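Local coordinates for pyruvate kinase (Cryptosporidium parvum, PDB 4DRS) that catalyses the transfer of a phosphoryl group from phosphoenolpyruvate to ADP, yielding pyruvate and ATP in the last step of glycolysis, at the interface of chains A and B. Residues are numbered along the deposited sequence; one frame, centred on the assembly and turned at random. Chains: chain A/B, Pyruvate kinase.

Contacts 1 and 2 are neighbouring patches of one two-fold symmetric interface, their C-alpha centroids about 9 Å apart. Helix 408-422 of chain A runs through both, and A:Ala411 belongs to each: its methyl group serves the apolar contact 1, its carbonyl oxygen the hydrated contact 2. Along that helix, the first turn packs on strands and a loop of chain B, while later turns face the equivalent helix of the partner. Because each patch has a twin with the chains exchanged, the apolar and polar zones recur across the two-fold. In the four-chain assembly, this pairing probably represents the C-domain interface characteristic of pyruvate kinases.

Contact 1: the interface of chains A and B. Residues chain A 406-408, 411-412; chain B 423, 502, 522.
A:Val408 and A:Ile412, one turn apart at the start of helix 408-422, lie against B:Ile522, whose extended backbone (phi -117°, psi 123°) belongs to strand 519-524. This is an apolar patch between the C-terminal alpha/beta domains of two pyruvate kinase subunits. The two branches of A:Val408 divide the work. CG2 reaches toward strand 502-506, where it lies 3.6 Å from CE1 of B:Phe502; it stands to one side of the ring plane and is displaced outward past the CE1-CZ rim, so the valine covers a margin of the face rather than its centre. The same methyl lies 3.8 Å from CG2 of B:Ile522. With CG1 anti to the backbone N (chi1 163°), the other branch of A:Val408 turns toward CB of the isoleucine, at 4.1 Å. A:Ile412 and B:Ile522 lie alongside each other, pointing opposite ways, with A:Ile412 CD1 3.8 Å from B:Ile522 CG1. Between these aliphatic chains and B:Val423 sits the small methyl of A:Ala411. Its CB is 3.4 Å from CG1 of B:Val423 and 3.8 Å from CD1 of B:Ile522, and this short side chain may allow two partner side chains to approach the helix closely. In the loop just after helix 408-422 of its own chain, B:Val423 also turns toward the segment preceding the opposing helix, with B:Val423 CG1 3.7 Å from the carbonyl oxygen A:Val406 O.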
# COMPACT_ATOMS: atom_id res chain seq x y z
N VAL A 406 5.85 -14.37 17.00
CA VAL A 406 5.99 -15.76 16.57
C VAL A 406 7.08 -16.44 17.40
O VAL A 406 7.76 -15.78 18.19
CB VAL A 406 6.32 -15.87 15.06
CG1 VAL A 406 5.14 -15.42 14.22
CG2 VAL A 406 7.58 -15.08 14.71
N ALA A 407 7.24 -17.75 17.24
CA ALA A 407 8.35 -18.46 17.87
C ALA A 407 9.65 -18.15 17.13
O ALA A 407 9.63 -17.70 15.98
CB ALA A 407 8.08 -19.96 17.88
N VAL A 408 10.78 -18.37 17.81
CA VAL A 408 12.10 -18.09 17.25
C VAL A 408 12.31 -18.73 15.87
O VAL A 408 12.68 -18.02 14.93
CB VAL A 408 13.25 -18.48 18.24
CG1 VAL A 408 14.59 -18.58 17.53
CG2 VAL A 408 13.32 -17.47 19.37
N ALA A 411 10.56 -16.82 13.13
CA ALA A 411 11.19 -15.52 12.91
C ALA A 411 12.47 -15.66 12.07
O ALA A 411 12.69 -14.88 11.15
CB ALA A 411 11.49 -14.84 14.23
N ILE A 412 13.29 -16.66 12.39
CA ILE A 412 14.50 -16.95 11.61
C ILE A 412 14.13 -17.26 10.16
O ILE A 412 14.79 -16.78 9.23
CB ILE A 412 15.32 -18.12 12.21
CG1 ILE A 412 15.77 -17.81 13.65
CG2 ILE A 412 16.52 -18.46 11.33
CD1 ILE A 412 16.83 -16.73 13.78
N VAL B 423 9.56 -11.44 16.98
CA VAL B 423 9.55 -12.13 18.27
C VAL B 423 9.30 -11.17 19.44
O VAL B 423 9.23 -11.60 20.60
CB VAL B 423 10.85 -12.94 18.55
CG1 VAL B 423 11.02 -14.06 17.54
CG2 VAL B 423 12.08 -12.03 18.61
N PHE B 502 13.64 -11.77 24.75
CA PHE B 502 14.45 -12.04 23.57
C PHE B 502 15.35 -10.86 23.23
O PHE B 502 15.02 -9.70 23.50
CB PHE B 502 13.57 -12.37 22.37
CG PHE B 502 12.89 -13.71 22.46
CD1 PHE B 502 13.63 -14.89 22.57
CD2 PHE B 502 11.50 -13.80 22.40
CE1 PHE B 502 13.00 -16.12 22.65
CE2 PHE B 502 10.86 -15.03 22.48
CZ PHE B 502 11.61 -16.19 22.60
N ILE B 522 18.85 -15.31 17.42
CA ILE B 522 17.93 -14.84 18.45
C ILE B 522 18.20 -15.62 19.74
O ILE B 522 18.14 -16.85 19.75
CB ILE B 522 16.45 -14.97 18.03
CG1 ILE B 522 16.22 -14.32 16.66
CG2 ILE B 522 15.53 -14.37 19.09
CD1 ILE B 522 14.82 -14.44 16.12

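Contact 2: the interface of chains A and B. Residues chain A 395, 411, 414-415, 418; chain B 415, 418-419, 422.
A:Ser415 and B:Ser415 meet across the pairing of the two 408-422 helices, their CB atoms 3.8 Å apart. This helix-to-helix contact lies in the C-terminal domains of the two pyruvate kinase subunits. Beside it the carboxylates of A:Glu418 and B:Glu418 arrive from opposite directions and stack, with planes 16° apart and CD atoms separated by 4.0 Å. Such proximity of two acids might favour a proton on one of them. Around this centre the serines reach each other's backbone: B:Ser415 OG donates to the carbonyl oxygen O of A:Ser415 at 3.1 Å, while A:Ser415 OG can donate to O of B:Ser415 at 3.3 Å. Both hydroxyls approach tilted from the carbonyl planes. A:Ser415 OG also forms a very short hydrogen bond of 2.5 Å with B:Ser419 OG, in which either hydroxyl could be the donor; its one hydrogen cannot serve every acceptor at once, so the bonds it donates may alternate, unless B:Ser419 is the donor in the short one. Farther out, A:Tyr395 OH donates to B:Glu418 OE2 at 3.0 Å. B:Glu418 OE2 lies in the plane of the phenol ring, at its edge, whereas the hydroxyl meets the carboxylate on its syn side, 26° out of plane. B:Glu418 reaches this far because CG is anti to the backbone N (chi1 -169°) and the chain stays extended beyond it. Its other oxygen, OE1, belongs to the rim gathered by water 1, which bonds to A:Ala411 O at 2.9 Å and to the carboxylate oxygen OD2 of B:Asp422 at 2.7 Å.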
# COMPACT_ATOMS: atom_id res chain seq x y z
N TYR A 395 4.99 -12.67 -0.35
CA TYR A 395 5.66 -12.69 0.95
C TYR A 395 4.98 -11.78 1.96
O TYR A 395 4.72 -12.20 3.09
CB TYR A 395 7.13 -12.30 0.82
CG TYR A 395 7.81 -12.18 2.17
CD1 TYR A 395 8.03 -13.32 2.96
CD2 TYR A 395 8.19 -10.94 2.69
CE1 TYR A 395 8.63 -13.23 4.20
CE2 TYR A 395 8.79 -10.83 3.93
CZ TYR A 395 9.01 -11.98 4.69
OH TYR A 395 9.61 -11.90 5.93
N ALA A 411 10.56 -16.82 13.13
CA ALA A 411 11.19 -15.52 12.91
C ALA A 411 12.47 -15.66 12.07
O ALA A 411 12.69 -14.88 11.15
CB ALA A 411 11.49 -14.84 14.23
N CYS A 414 11.44 -16.25 8.38
CA CYS A 414 11.07 -14.99 7.72
C CYS A 414 12.27 -14.15 7.34
O CYS A 414 12.32 -13.60 6.24
CB CYS A 414 10.19 -14.14 8.63
SG CYS A 414 8.54 -14.81 8.80
N SER A 415 13.21 -14.03 8.26
CA SER A 415 14.40 -13.23 8.02
C SER A 415 15.27 -13.82 6.91
O SER A 415 15.89 -13.08 6.16
CB SER A 415 15.19 -13.05 9.32
OG SER A 415 14.45 -12.20 10.19
N GLU A 418 13.54 -12.76 3.70
CA GLU A 418 13.77 -11.33 3.48
C GLU A 418 15.22 -11.08 3.05
O GLU A 418 15.47 -10.32 2.10
CB GLU A 418 13.42 -10.50 4.72
CG GLU A 418 13.25 -9.02 4.43
CD GLU A 418 13.58 -8.13 5.62
OE1 GLU A 418 14.58 -8.41 6.32
OE2 GLU A 418 12.85 -7.14 5.84
N SER B 415 17.31 -7.69 8.50
CA SER B 415 16.76 -8.91 9.06
C SER B 415 16.70 -8.87 10.58
O SER B 415 15.76 -9.39 11.17
CB SER B 415 17.56 -10.13 8.59
OG SER B 415 17.22 -10.47 7.26
N GLU B 418 13.70 -6.73 11.58
CA GLU B 418 12.47 -7.48 11.33
C GLU B 418 12.26 -8.60 12.36
O GLU B 418 11.14 -8.82 12.82
CB GLU B 418 12.43 -8.06 9.91
CG GLU B 418 11.07 -8.62 9.51
CD GLU B 418 11.14 -9.62 8.36
OE1 GLU B 418 11.87 -10.63 8.48
OE2 GLU B 418 10.45 -9.40 7.34
N SER B 419 13.34 -9.29 12.71
CA SER B 419 13.29 -10.38 13.68
C SER B 419 13.01 -9.87 15.08
O SER B 419 12.27 -10.50 15.84
CB SER B 419 14.60 -11.17 13.69
OG SER B 419 14.56 -12.20 12.72
N ASP B 422 9.32 -9.34 15.02
CA ASP B 422 8.54 -10.57 14.91
C ASP B 422 8.49 -11.44 16.18
O ASP B 422 7.49 -12.11 16.43
CB ASP B 422 9.01 -11.41 13.72
CG ASP B 422 8.58 -10.82 12.38
OD1 ASP B 422 7.70 -9.93 12.33
OD2 ASP B 422 9.12 -11.28 11.36
O HOH W 1 11.69 -12.12 11.13